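Local coordinates for protein serine Recombinase (PDB 3LHF) that probably binds DNA and carries out the strand exchange of a transposon-encoded serine recombinase, the chain here being its resolvase-type domain without the preceding N-terminal part, at residues 5-10 / 52-57; 20-25 / 67-72; 56-61 / 83-88. The protein carries 1 engineered substitution. All coordinates share one frame; numbering follows the deposited sequence.

Contact 1: 5-10 / 52-57; sequences ILYARV and LKLLRM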
ATOM      1  N   ILE D   5     -21.208  -2.925  -2.691  1.00 47.77           N
ATOM      2  CA  ILE D   5     -20.825  -1.561  -2.923  1.00 43.24           C
ATOM      3  C   ILE D   5     -20.150  -1.334  -4.255  1.00 42.93           C
ATOM      4  O   ILE D   5     -19.257  -2.045  -4.643  1.00 39.94           O
ATOM      5  CB  ILE D   5     -19.900  -1.066  -1.835  1.00 48.62           C
ATOM      6  CG1 ILE D   5     -20.368  -1.569  -0.472  1.00 47.92           C
ATOM      7  CG2 ILE D   5     -19.788   0.423  -1.875  1.00 41.89           C
ATOM      8  CD1 ILE D   5     -21.579  -0.913   0.044  1.00 45.22           C
ATOM      9  N   LEU D   6     -20.596  -0.299  -4.931  1.00 42.68           N
ATOM     10  CA  LEU D   6     -19.949   0.184  -6.097  1.00 40.48           C
ATOM     11  C   LEU D   6     -19.002   1.297  -5.663  1.00 41.92           C
ATOM     12  O   LEU D   6     -19.439   2.315  -5.198  1.00 44.24           O
ATOM     13  CB  LEU D   6     -21.003   0.727  -7.045  1.00 41.39           C
ATOM     14  CG  LEU D   6     -22.058  -0.195  -7.653  1.00 39.21           C
ATOM     15  CD1 LEU D   6     -22.866   0.532  -8.646  1.00 39.19           C
ATOM     16  CD2 LEU D   6     -21.455  -1.369  -8.295  1.00 38.26           C
ATOM     17  N   TYR D   7     -17.703   1.082  -5.798  1.00 38.21           N
ATOM     18  CA  TYR D   7     -16.717   2.081  -5.428  1.00 41.21           C
ATOM     19  C   TYR D   7     -15.981   2.635  -6.610  1.00 43.05           C
ATOM     20  O   TYR D   7     -15.395   1.914  -7.365  1.00 44.48           O
ATOM     21  CB  TYR D   7     -15.685   1.554  -4.434  1.00 39.91           C
ATOM     22  CG  TYR D   7     -14.636   2.591  -4.137  1.00 46.12           C
ATOM     23  CD1 TYR D   7     -13.546   2.749  -4.958  1.00 45.76           C
ATOM     24  CD2 TYR D   7     -14.762   3.446  -3.067  1.00 44.97           C
ATOM     25  CE1 TYR D   7     -12.617   3.685  -4.719  1.00 42.52           C
ATOM     26  CE2 TYR D   7     -13.830   4.389  -2.822  1.00 47.17           C
ATOM     27  CZ  TYR D   7     -12.751   4.501  -3.652  1.00 48.00           C
ATOM     28  OH  TYR D   7     -11.805   5.442  -3.424  1.00 47.01           O
ATOM     29  N   ALA D   8     -16.008   3.937  -6.752  1.00 42.51           N
ATOM     30  CA  ALA D   8     -15.444   4.577  -7.905  1.00 42.33           C
ATOM     31  C   ALA D   8     -14.583   5.761  -7.538  1.00 44.40           C
ATOM     32  O   ALA D   8     -14.868   6.448  -6.602  1.00 45.93           O
ATOM     33  CB  ALA D   8     -16.525   4.983  -8.824  1.00 40.69           C
ATOM     34  N   ARG D   9     -13.512   5.961  -8.283  1.00 45.52           N
ATOM     35  CA  ARG D   9     -12.606   7.058  -8.073  1.00 43.03           C
ATOM     36  C   ARG D   9     -11.997   7.524  -9.373  1.00 44.70           C
ATOM     37  O   ARG D   9     -11.781   6.749 -10.262  1.00 42.79           O
ATOM     38  CB  ARG D   9     -11.500   6.620  -7.133  1.00 44.19           C
ATOM     39  CG  ARG D   9     -10.599   7.706  -6.723  1.00 44.18           C
ATOM     40  CD  ARG D   9      -9.322   7.162  -6.198  1.00 48.28           C
ATOM     41  NE  ARG D   9      -8.770   6.129  -7.058  1.00 45.68           N
ATOM     42  CZ  ARG D   9      -7.919   6.333  -8.052  1.00 43.49           C
ATOM     43  NH1 ARG D   9      -7.503   7.534  -8.351  1.00 39.91           N
ATOM     44  NH2 ARG D   9      -7.493   5.318  -8.754  1.00 47.13           N
ATOM     45  N   VAL D  10     -11.722   8.807  -9.470  1.00 48.38           N
ATOM     46  CA  VAL D  10     -10.892   9.338 -10.515  1.00 48.68           C
ATOM     47  C   VAL D  10      -9.939  10.278  -9.859  1.00 50.78           C
ATOM     48  O   VAL D  10     -10.211  10.795  -8.807  1.00 44.14           O
ATOM     49  CB  VAL D  10     -11.649  10.089 -11.598  1.00 50.22           C
ATOM     50  CG1 VAL D  10     -12.676   9.233 -12.239  1.00 46.02           C
ATOM     51  CG2 VAL D  10     -12.228  11.344 -11.077  1.00 51.76           C
ATOM     52  N   LEU D  52     -12.063   5.426   3.103  1.00 48.09           N
ATOM     53  CA  LEU D  52     -12.006   5.125   4.525  1.00 46.80           C
ATOM     54  C   LEU D  52     -13.352   4.688   5.068  1.00 47.25           C
ATOM     55  O   LEU D  52     -13.442   3.820   5.911  1.00 41.85           O
ATOM     56  CB  LEU D  52     -11.457   6.302   5.316  1.00 50.25           C
ATOM     57  CG  LEU D  52      -9.956   6.560   5.210  1.00 49.14           C
ATOM     58  CD1 LEU D  52      -9.629   7.977   5.489  1.00 45.84           C
ATOM     59  CD2 LEU D  52      -9.186   5.669   6.078  1.00 45.19           C
ATOM     60  N   LYS D  53     -14.395   5.313   4.563  1.00 47.57           N
ATOM     61  CA  LYS D  53     -15.724   4.931   4.904  1.00 46.12           C
ATOM     62  C   LYS D  53     -16.030   3.525   4.465  1.00 45.10           C
ATOM     63  O   LYS D  53     -16.546   2.753   5.219  1.00 48.93           O
ATOM     64  CB  LYS D  53     -16.699   5.883   4.233  1.00 46.05           C
ATOM     65  CG  LYS D  53     -18.101   5.781   4.710  1.00 46.30           C
ATOM     66  CD  LYS D  53     -19.006   5.346   3.625  1.00 50.29           C
ATOM     67  CE  LYS D  53     -20.231   6.221   3.510  1.00 50.61           C
ATOM     68  NZ  LYS D  53     -21.250   5.601   2.651  1.00 51.61           N
ATOM     69  N   LEU D  54     -15.708   3.196   3.236  1.00 40.68           N
ATOM     70  CA  LEU D  54     -15.920   1.860   2.756  1.00 42.18           C
ATOM     71  C   LEU D  54     -15.112   0.886   3.558  1.00 43.56           C
ATOM     72  O   LEU D  54     -15.595  -0.107   3.986  1.00 41.53           O
ATOM     73  CB  LEU D  54     -15.468   1.774   1.306  1.00 42.43           C
ATOM     74  CG  LEU D  54     -15.273   0.418   0.655  1.00 42.72           C
ATOM     75  CD1 LEU D  54     -16.461  -0.436   0.787  1.00 40.81           C
ATOM     76  CD2 LEU D  54     -14.936   0.573  -0.778  1.00 43.04           C
ATOM     77  N   LEU D  55     -13.855   1.197   3.763  1.00 44.82           N
ATOM     78  CA  LEU D  55     -12.987   0.316   4.476  1.00 42.86           C
ATOM     79  C   LEU D  55     -13.561   0.164   5.850  1.00 48.47           C
ATOM     80  O   LEU D  55     -13.638  -0.922   6.362  1.00 50.58           O
ATOM     81  CB  LEU D  55     -11.608   0.937   4.568  1.00 44.49           C
ATOM     82  CG  LEU D  55     -10.405   0.082   4.916  1.00 50.36           C
ATOM     83  CD1 LEU D  55     -10.061   0.230   6.333  1.00 52.50           C
ATOM     84  CD2 LEU D  55     -10.576  -1.361   4.577  1.00 51.63           C
ATOM     85  N   ARG D  56     -14.008   1.269   6.421  1.00 46.34           N
ATOM     86  CA  ARG D  56     -14.535   1.277   7.753  1.00 44.99           C
ATOM     87  C   ARG D  56     -15.741   0.372   7.808  1.00 48.54           C
ATOM     88  O   ARG D  56     -15.892  -0.403   8.718  1.00 50.17           O
ATOM     89  CB  ARG D  56     -14.906   2.702   8.156  1.00 43.83           C
ATOM     90  CG  ARG D  56     -14.137   3.252   9.304  1.00 40.27           C
ATOM     91  CD  ARG D  56     -13.785   4.692   9.118  1.00 41.95           C
ATOM     92  NE  ARG D  56     -12.448   4.967   9.600  1.00 50.29           N
ATOM     93  CZ  ARG D  56     -11.855   6.149   9.599  1.00 48.61           C
ATOM     94  NH1 ARG D  56     -12.467   7.208   9.153  1.00 51.44           N
ATOM     95  NH2 ARG D  56     -10.635   6.265  10.047  1.00 51.23           N
ATOM     96  N   MET D  57     -16.577   0.431   6.793  1.00 49.63           N
ATOM     97  CA  MET D  57     -17.726  -0.434   6.733  1.00 47.11           C
ATOM     98  C   MET D  57     -17.322  -1.900   6.689  1.00 51.65           C
ATOM     99  O   MET D  57     -17.920  -2.726   7.343  1.00 53.24           O
ATOM    100  CB  MET D  57     -18.586  -0.089   5.527  1.00 41.31           C
ATOM    101  CG  MET D  57     -19.420   1.147   5.678  1.00 41.77           C
ATOM    102  SD  MET D  57     -20.373   1.628   4.252  1.00 45.10           S
ATOM    103  CE  MET D  57     -21.716   0.519   4.328  1.00 39.74           C
TER

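Contact 2: 20-25 / 67-72; sequences VNQVKY and VVAYPD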
ATOM      1  N   VAL D  20     -18.638  10.244 -13.604  1.00 51.82           N
ATOM      2  CA  VAL D  20     -20.057  10.034 -13.676  1.00 50.38           C
ATOM      3  C   VAL D  20     -20.213   8.823 -14.562  1.00 50.14           C
ATOM      4  O   VAL D  20     -21.015   7.963 -14.289  1.00 49.28           O
ATOM      5  CB  VAL D  20     -20.745  11.252 -14.301  1.00 47.38           C
ATOM      6  CG1 VAL D  20     -22.144  10.969 -14.696  1.00 39.33           C
ATOM      7  CG2 VAL D  20     -20.667  12.413 -13.404  1.00 39.87           C
ATOM      8  N   ASN D  21     -19.413   8.771 -15.614  1.00 49.39           N
ATOM      9  CA  ASN D  21     -19.379   7.648 -16.540  1.00 52.86           C
ATOM     10  C   ASN D  21     -18.917   6.355 -15.928  1.00 48.98           C
ATOM     11  O   ASN D  21     -19.400   5.318 -16.256  1.00 48.48           O
ATOM     12  CB  ASN D  21     -18.528   7.957 -17.766  1.00 54.04           C
ATOM     13  CG  ASN D  21     -18.619   6.887 -18.805  1.00 53.07           C
ATOM     14  OD1 ASN D  21     -19.611   6.780 -19.487  1.00 54.55           O
ATOM     15  ND2 ASN D  21     -17.591   6.091 -18.927  1.00 44.43           N
ATOM     16  N   GLN D  22     -17.935   6.436 -15.060  1.00 49.77           N
ATOM     17  CA  GLN D  22     -17.435   5.272 -14.363  1.00 51.76           C
ATOM     18  C   GLN D  22     -18.532   4.701 -13.479  1.00 48.78           C
ATOM     19  O   GLN D  22     -18.645   3.506 -13.333  1.00 41.69           O
ATOM     20  CB  GLN D  22     -16.198   5.622 -13.551  1.00 46.09           C
ATOM     21  CG  GLN D  22     -15.502   4.470 -12.935  1.00 42.26           C
ATOM     22  CD  GLN D  22     -14.437   4.903 -12.003  1.00 40.55           C
ATOM     23  OE1 GLN D  22     -14.048   4.191 -11.118  1.00 42.59           O
ATOM     24  NE2 GLN D  22     -13.961   6.078 -12.197  1.00 40.98           N
ATOM     25  N   VAL D  23     -19.311   5.579 -12.871  1.00 43.46           N
ATOM     26  CA  VAL D  23     -20.441   5.162 -12.090  1.00 44.84           C
ATOM     27  C   VAL D  23     -21.526   4.479 -12.917  1.00 46.81           C
ATOM     28  O   VAL D  23     -22.004   3.423 -12.576  1.00 45.74           O
ATOM     29  CB  VAL D  23     -21.009   6.336 -11.319  1.00 45.93           C
ATOM     30  CG1 VAL D  23     -22.451   6.143 -11.044  1.00 51.30           C
ATOM     31  CG2 VAL D  23     -20.262   6.540 -10.052  1.00 37.62           C
ATOM     32  N   LYS D  24     -21.893   5.090 -14.019  1.00 42.76           N
ATOM     33  CA  LYS D  24     -22.887   4.526 -14.883  1.00 46.18           C
ATOM     34  C   LYS D  24     -22.408   3.203 -15.440  1.00 47.40           C
ATOM     35  O   LYS D  24     -23.176   2.296 -15.631  1.00 47.62           O
ATOM     36  CB  LYS D  24     -23.253   5.497 -15.991  1.00 45.87           C
ATOM     37  N   TYR D  25     -21.122   3.111 -15.708  1.00 47.94           N
ATOM     38  CA  TYR D  25     -20.541   1.883 -16.196  1.00 48.61           C
ATOM     39  C   TYR D  25     -20.651   0.748 -15.193  1.00 47.59           C
ATOM     40  O   TYR D  25     -20.991  -0.346 -15.546  1.00 49.69           O
ATOM     41  CB  TYR D  25     -19.089   2.109 -16.552  1.00 47.54           C
ATOM     42  CG  TYR D  25     -18.345   0.838 -16.736  1.00 49.77           C
ATOM     43  CD1 TYR D  25     -17.516   0.356 -15.762  1.00 46.58           C
ATOM     44  CD2 TYR D  25     -18.501   0.101 -17.870  1.00 49.55           C
ATOM     45  CE1 TYR D  25     -16.855  -0.798 -15.930  1.00 45.33           C
ATOM     46  CE2 TYR D  25     -17.845  -1.053 -18.040  1.00 49.47           C
ATOM     47  CZ  TYR D  25     -17.027  -1.501 -17.069  1.00 48.23           C
ATOM     48  OH  TYR D  25     -16.385  -2.660 -17.252  1.00 49.29           O
ATOM     49  N   VAL D  67     -17.486  -3.752  -5.578  1.00 40.92           N
ATOM     50  CA  VAL D  67     -17.185  -3.814  -6.982  1.00 40.83           C
ATOM     51  C   VAL D  67     -16.529  -2.546  -7.527  1.00 42.93           C
ATOM     52  O   VAL D  67     -17.045  -1.471  -7.365  1.00 42.13           O
ATOM     53  CB  VAL D  67     -18.444  -4.058  -7.729  1.00 40.17           C
ATOM     54  CG1 VAL D  67     -18.163  -4.355  -9.134  1.00 36.69           C
ATOM     55  CG2 VAL D  67     -19.222  -5.136  -7.065  1.00 36.90           C
ATOM     56  N   VAL D  68     -15.396  -2.699  -8.190  1.00 41.24           N
ATOM     57  CA  VAL D  68     -14.693  -1.598  -8.827  1.00 41.12           C
ATOM     58  C   VAL D  68     -14.359  -1.900 -10.268  1.00 42.22           C
ATOM     59  O   VAL D  68     -14.287  -3.028 -10.648  1.00 46.26           O
ATOM     60  CB  VAL D  68     -13.418  -1.287  -8.131  1.00 37.30           C
ATOM     61  CG1 VAL D  68     -13.699  -0.863  -6.756  1.00 37.99           C
ATOM     62  CG2 VAL D  68     -12.505  -2.481  -8.172  1.00 42.94           C
ATOM     63  N   ALA D  69     -14.236  -0.870 -11.076  1.00 44.13           N
ATOM     64  CA  ALA D  69     -13.907  -1.002 -12.487  1.00 44.70           C
ATOM     65  C   ALA D  69     -12.507  -1.540 -12.828  1.00 48.76           C
ATOM     66  O   ALA D  69     -12.346  -2.269 -13.767  1.00 48.70           O
ATOM     67  CB  ALA D  69     -14.174   0.278 -13.204  1.00 42.65           C
ATOM     68  N   TYR D  70     -11.515  -1.125 -12.059  1.00 48.04           N
ATOM     69  CA  TYR D  70     -10.161  -1.619 -12.121  1.00 48.23           C
ATOM     70  C   TYR D  70      -9.680  -1.767 -10.692  1.00 49.03           C
ATOM     71  O   TYR D  70     -10.183  -1.124  -9.808  1.00 49.65           O
ATOM     72  CB  TYR D  70      -9.243  -0.637 -12.835  1.00 52.59           C
ATOM     73  CG  TYR D  70      -9.697  -0.129 -14.168  1.00 54.46           C
ATOM     74  CD1 TYR D  70      -9.689  -0.929 -15.285  1.00 55.47           C
ATOM     75  CD2 TYR D  70     -10.090   1.164 -14.316  1.00 56.37           C
ATOM     76  CE1 TYR D  70     -10.085  -0.455 -16.490  1.00 56.85           C
ATOM     77  CE2 TYR D  70     -10.477   1.638 -15.508  1.00 59.03           C
ATOM     78  CZ  TYR D  70     -10.477   0.833 -16.592  1.00 60.49           C
ATOM     79  OH  TYR D  70     -10.885   1.346 -17.779  1.00 64.84           O
ATOM     80  N   PRO D  71      -8.673  -2.582 -10.464  1.00 47.78           N
ATOM     81  CA  PRO D  71      -8.109  -2.701  -9.128  1.00 48.75           C
ATOM     82  C   PRO D  71      -7.458  -1.388  -8.743  1.00 52.18           C
ATOM     83  O   PRO D  71      -7.264  -1.087  -7.596  1.00 53.98           O
ATOM     84  CB  PRO D  71      -7.092  -3.799  -9.294  1.00 47.35           C
ATOM     85  CG  PRO D  71      -7.597  -4.572 -10.364  1.00 48.09           C
ATOM     86  CD  PRO D  71      -8.177  -3.645 -11.329  1.00 44.79           C
ATOM     87  N   ASP D  72      -7.193  -0.604  -9.764  1.00 53.79           N
ATOM     88  CA  ASP D  72      -6.525   0.669  -9.714  1.00 52.02           C
ATOM     89  C   ASP D  72      -7.342   1.573  -8.835  1.00 50.45           C
ATOM     90  O   ASP D  72      -6.843   2.366  -8.079  1.00 44.44           O
ATOM     91  CB  ASP D  72      -6.594   1.229 -11.131  1.00 53.20           C
ATOM     92  CG  ASP D  72      -5.473   2.148 -11.471  1.00 54.84           C
ATOM     93  OD1 ASP D  72      -5.368   3.221 -10.907  1.00 56.87           O
ATOM     94  OD2 ASP D  72      -4.717   1.824 -12.370  1.00 60.27           O
TER
HETATM   95  O   HOH W   1     -15.089   1.989  -9.999  1.00 39.09           O

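Contact 3: 56-61 / 83-88; sequences RMILNN and EEVCKA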
ATOM      1  N   ARG D  56     -14.008   1.269   6.421  1.00 46.34           N
ATOM      2  CA  ARG D  56     -14.535   1.277   7.753  1.00 44.99           C
ATOM      3  C   ARG D  56     -15.741   0.372   7.808  1.00 48.54           C
ATOM      4  O   ARG D  56     -15.892  -0.403   8.718  1.00 50.17           O
ATOM      5  CB  ARG D  56     -14.906   2.702   8.156  1.00 43.83           C
ATOM      6  CG  ARG D  56     -14.137   3.252   9.304  1.00 40.27           C
ATOM      7  CD  ARG D  56     -13.785   4.692   9.118  1.00 41.95           C
ATOM      8  NE  ARG D  56     -12.448   4.967   9.600  1.00 50.29           N
ATOM      9  CZ  ARG D  56     -11.855   6.149   9.599  1.00 48.61           C
ATOM     10  NH1 ARG D  56     -12.467   7.208   9.153  1.00 51.44           N
ATOM     11  NH2 ARG D  56     -10.635   6.265  10.047  1.00 51.23           N
ATOM     12  N   MET D  57     -16.577   0.431   6.793  1.00 49.63           N
ATOM     13  CA  MET D  57     -17.726  -0.434   6.733  1.00 47.11           C
ATOM     14  C   MET D  57     -17.322  -1.900   6.689  1.00 51.65           C
ATOM     15  O   MET D  57     -17.920  -2.726   7.343  1.00 53.24           O
ATOM     16  CB  MET D  57     -18.586  -0.089   5.527  1.00 41.31           C
ATOM     17  CG  MET D  57     -19.420   1.147   5.678  1.00 41.77           C
ATOM     18  SD  MET D  57     -20.373   1.628   4.252  1.00 45.10           S
ATOM     19  CE  MET D  57     -21.716   0.519   4.328  1.00 39.74           C
ATOM     20  N   ILE D  58     -16.302  -2.234   5.920  1.00 49.94           N
ATOM     21  CA  ILE D  58     -15.921  -3.618   5.765  1.00 53.54           C
ATOM     22  C   ILE D  58     -15.486  -4.188   7.099  1.00 54.52           C
ATOM     23  O   ILE D  58     -15.736  -5.325   7.407  1.00 54.32           O
ATOM     24  CB  ILE D  58     -14.858  -3.817   4.708  1.00 52.50           C
ATOM     25  CG1 ILE D  58     -15.394  -3.375   3.358  1.00 51.58           C
ATOM     26  CG2 ILE D  58     -14.457  -5.259   4.645  1.00 47.94           C
ATOM     27  CD1 ILE D  58     -14.918  -4.186   2.207  1.00 51.44           C
ATOM     28  N   LEU D  59     -14.857  -3.358   7.899  1.00 51.48           N
ATOM     29  CA  LEU D  59     -14.392  -3.772   9.195  1.00 54.18           C
ATOM     30  C   LEU D  59     -15.553  -3.991  10.140  1.00 55.27           C
ATOM     31  O   LEU D  59     -15.381  -4.529  11.210  1.00 54.35           O
ATOM     32  CB  LEU D  59     -13.422  -2.757   9.763  1.00 56.53           C
ATOM     33  CG  LEU D  59     -12.095  -2.611   9.044  1.00 52.36           C
ATOM     34  CD1 LEU D  59     -11.690  -1.195   9.011  1.00 50.55           C
ATOM     35  CD2 LEU D  59     -11.048  -3.436   9.699  1.00 53.65           C
ATOM     36  N   ASN D  60     -16.737  -3.552   9.740  1.00 58.56           N
ATOM     37  CA  ASN D  60     -17.929  -3.664  10.567  1.00 59.74           C
ATOM     38  C   ASN D  60     -18.920  -4.729  10.156  1.00 59.51           C
ATOM     39  O   ASN D  60     -20.029  -4.741  10.621  1.00 62.47           O
ATOM     40  CB  ASN D  60     -18.649  -2.345  10.667  1.00 51.47           C
ATOM     41  CG  ASN D  60     -19.400  -2.211  11.951  1.00 55.05           C
ATOM     42  OD1 ASN D  60     -18.820  -2.112  13.010  1.00 50.69           O
ATOM     43  ND2 ASN D  60     -20.697  -2.213  11.860  1.00 57.75           N
ATOM     44  N   ASN D  61     -18.512  -5.599   9.259  1.00 60.11           N
ATOM     45  CA  ASN D  61     -19.361  -6.643   8.730  1.00 60.56           C
ATOM     46  C   ASN D  61     -20.658  -6.203   8.087  1.00 63.89           C
ATOM     47  O   ASN D  61     -21.695  -6.789   8.329  1.00 66.21           O
ATOM     48  CB  ASN D  61     -19.583  -7.728   9.765  1.00 58.55           C
ATOM     49  CG  ASN D  61     -18.302  -8.396  10.166  1.00 59.47           C
ATOM     50  OD1 ASN D  61     -17.809  -9.279   9.493  1.00 61.96           O
ATOM     51  ND2 ASN D  61     -17.743  -7.952  11.254  1.00 61.15           N
ATOM     52  N   GLU D  83      -7.431  -7.469   0.337  1.00 50.43           N
ATOM     53  CA  GLU D  83      -7.932  -8.801   0.091  1.00 50.69           C
ATOM     54  C   GLU D  83      -7.941  -9.697   1.333  1.00 54.97           C
ATOM     55  O   GLU D  83      -8.881 -10.415   1.577  1.00 55.52           O
ATOM     56  CB  GLU D  83      -7.127  -9.449  -1.010  1.00 48.55           C
ATOM     57  CG  GLU D  83      -7.621  -9.127  -2.378  1.00 49.83           C
ATOM     58  CD  GLU D  83      -6.747  -9.669  -3.470  1.00 52.54           C
ATOM     59  OE1 GLU D  83      -5.541  -9.477  -3.411  1.00 57.31           O
ATOM     60  OE2 GLU D  83      -7.268 -10.283  -4.393  1.00 51.67           O
ATOM     61  N   GLU D  84      -6.865  -9.671   2.088  1.00 55.66           N
ATOM     62  CA  GLU D  84      -6.791 -10.392   3.330  1.00 52.75           C
ATOM     63  C   GLU D  84      -7.770  -9.818   4.302  1.00 54.51           C
ATOM     64  O   GLU D  84      -8.378 -10.527   5.055  1.00 58.36           O
ATOM     65  CB  GLU D  84      -5.382 -10.384   3.879  1.00 52.62           C
ATOM     66  CG  GLU D  84      -4.452 -11.356   3.176  1.00 56.91           C
ATOM     67  CD  GLU D  84      -4.781 -12.799   3.436  1.00 59.73           C
ATOM     68  OE1 GLU D  84      -4.322 -13.663   2.695  1.00 58.28           O
ATOM     69  OE2 GLU D  84      -5.507 -13.080   4.378  1.00 66.47           O
ATOM     70  N   VAL D  85      -7.920  -8.514   4.272  1.00 52.59           N
ATOM     71  CA  VAL D  85      -8.881  -7.849   5.117  1.00 53.00           C
ATOM     72  C   VAL D  85     -10.297  -8.284   4.782  1.00 56.58           C
ATOM     73  O   VAL D  85     -11.096  -8.518   5.666  1.00 55.23           O
ATOM     74  CB  VAL D  85      -8.762  -6.341   4.978  1.00 49.29           C
ATOM     75  CG1 VAL D  85     -10.052  -5.692   5.153  1.00 55.61           C
ATOM     76  CG2 VAL D  85      -7.811  -5.807   5.944  1.00 51.06           C
ATOM     77  N   CYS D  86     -10.595  -8.388   3.495  1.00 52.96           N
ATOM     78  CA  CYS D  86     -11.896  -8.792   3.031  1.00 51.84           C
ATOM     79  C   CYS D  86     -12.250 -10.211   3.441  1.00 56.17           C
ATOM     80  O   CYS D  86     -13.327 -10.476   3.927  1.00 55.81           O
ATOM     81  CB  CYS D  86     -11.932  -8.699   1.522  1.00 54.68           C
ATOM     82  SG  CYS D  86     -13.131  -7.639   0.853  1.00 55.07           S
ATOM     83  N   LYS D  87     -11.308 -11.117   3.283  1.00 56.84           N
ATOM     84  CA  LYS D  87     -11.536 -12.516   3.564  1.00 58.47           C
ATOM     85  C   LYS D  87     -11.916 -12.693   5.017  1.00 59.70           C
ATOM     86  O   LYS D  87     -12.605 -13.620   5.374  1.00 63.15           O
ATOM     87  CB  LYS D  87     -10.303 -13.338   3.243  1.00 59.68           C
ATOM     88  CG  LYS D  87      -9.228 -13.259   4.269  1.00 59.04           C
ATOM     89  CD  LYS D  87      -8.459 -14.525   4.309  1.00 58.15           C
ATOM     90  CE  LYS D  87      -9.362 -15.690   4.585  1.00 59.08           C
ATOM     91  NZ  LYS D  87      -9.630 -15.864   6.006  1.00 56.69           N
ATOM     92  N   ALA D  88     -11.416 -11.817   5.857  1.00 57.21           N
ATOM     93  CA  ALA D  88     -11.782 -11.793   7.247  1.00 59.93           C
ATOM     94  C   ALA D  88     -13.251 -11.427   7.452  1.00 59.97           C
ATOM     95  O   ALA D  88     -13.912 -11.946   8.309  1.00 57.34           O
ATOM     96  CB  ALA D  88     -10.871 -10.870   8.005  1.00 54.03           C
TER

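Contact 1: 5-10 / 52-57
Leu54 lays its CD2 methyl against the root of the Tyr7 side chain, and this overlap is the closest approach between the two segments. CD2 of Leu54 is 3.7 Å from CD2 of Tyr7 and 3.9 Å from both CB and CG of the same residue. These three distances place the methyl beside the near side of the ring and its stem, in an oblique approach, rather than near the phenol end. The phenol hydroxyl is directed to another partner, a hydrogen bond with Asp39 OD2. The other branch of the leucine serves a different residue: CD1 of Leu54 approaches CG1 of Ile5 at 4.3 Å. One fork therefore bridges two strand residues, Ile5 and Tyr7, which are two positions apart and point to the same face of the sheet. In Leu54, CG lies anti to the backbone N (chi1 166°), which sends the fork out from the helix toward the strand. At the next helical turn Met57 makes a looser approach, its CE ending 4.5 Å from CD1 of Ile5. No hydrogen bond joins the two segments; the side-chain contacts between them are apolar and buried. The closest CA atoms, those of Tyr7 and Leu54, are 8.2 Å apart. Helix 49-58 thus packs on one face of the parallel sheet, where Leu54 also reaches Val66 of strand 63-68. The inner strand 3-10 runs between strands 35-40 and 63-68, and helix 16-29 receives Leu6 and Ala8 on the opposite face.

Contact 2: 20-25 / 67-72
Apolar contact is confined to the methyl of Ala69, which faces helix 16-29 and meets two of its residues. CE1 of Tyr25 is 4.0 Å from CB of Ala69, the ring lying oblique to the methyl. The aliphatic part of Gln22 is slightly farther, with its CG 4.4 Å from the same CB. Tyr25 and Gln22 are three positions apart in the helix, so they stand on one side of it, and they reach the methyl from two directions roughly at right angles. With CG anti to the backbone N (chi1 166°), the Tyr25 ring extends to Ala69; its hydroxyl has a weak hydrogen bond with Asn97 ND2.

The fold explains the position: strand 63-68 belongs to a parallel alpha/beta sheet of the resolvase type, and Ala69 begins the loop at the strand's C-terminal end, which leads into helix 71-74.

Polar linkage passes through one water. It donates to OE1 of Gln22 at 2.7 Å and accepts from N of Ala69 at 3.2 Å, with an angle of about 120° at the water oxygen. The amide of Gln22 is held at its other end too, because NE2 donates to O of Arg9. Two partners at the two ends of the carboxamide fix its rotation, and the extended chain of Gln22 brings the group to the C-terminal end of strand 3-10.

Contact 3: 56-61 / 83-88
This is an apolar helix-to-helix contact between the C-terminal part of helix 49-58 and helix 79-88, on the sheet face that carries both helices and close to the subunit interface. Ile58 makes the closest approaches from its side, using both branches. Its CD1 methyl lies 4.1 Å from SG of Cys86, and its CG2 methyl comes to 4.5 Å from CG1 of Val85. With chi1 at -62°, CG1 of Ile58 stands anti to the carbonyl carbon and CG2 anti to the backbone N; the two branches diverge toward neighbouring residues of the facing helix. The CA atoms of Ile58 and Cys86 are 7.1 Å apart, the nearest pair across the segments. Leu59 comes in more distantly, with CD2 5.2 Å from CG1 of Val85. No hydrogen bond crosses, and the touching residues are all buried.

The topology is that of consecutive beta-alpha-beta units in a parallel sheet: helix 49-58 connects strand 35-40 to strand 63-68, and helix 79-88 connects strand 63-68 to strand 92-95. Ile58 also touches Val63 and Val66 of the intervening strand, and both Ile58 and Cys86 reach Cys91 in the loop before strand 92-95. The chain leaves Ile58 through a type I beta turn ending at Asn61, closed by a weak hydrogen bond of 3.3 Å from Asn61 N to Ile58 O.

Val85 faces both ways, meeting Ile58 within the chain and Val85 of the second subunit across the interface. The same interface carries a salt bridge between Arg56 of this chain and Glu84 of the second subunit, and packing of Leu59 on Ala88 of that subunit.

From the N terminus, the chain first lays down strand 3-10 and helix 16-29, each later met by a segment farther along. Contact 1 closes a 41-residue loop when 52-57 returns to 5-10. Contact 2 closes another of equal length when 67-72 returns to 20-25, and the two loops cross because their segments alternate. Backbone pairing of Ile5 with Val67, on neighbouring strands, joins them. Contact 3 closes a shorter loop, starting where contact 1 ends, and crosses contact 2. Contact 1 seats helix 49-58 on one sheet face, contact 2 brings helix 16-29 on the other to the end of strand 63-68, and contact 3 joins helices 49-58 and 79-88 near the second subunit.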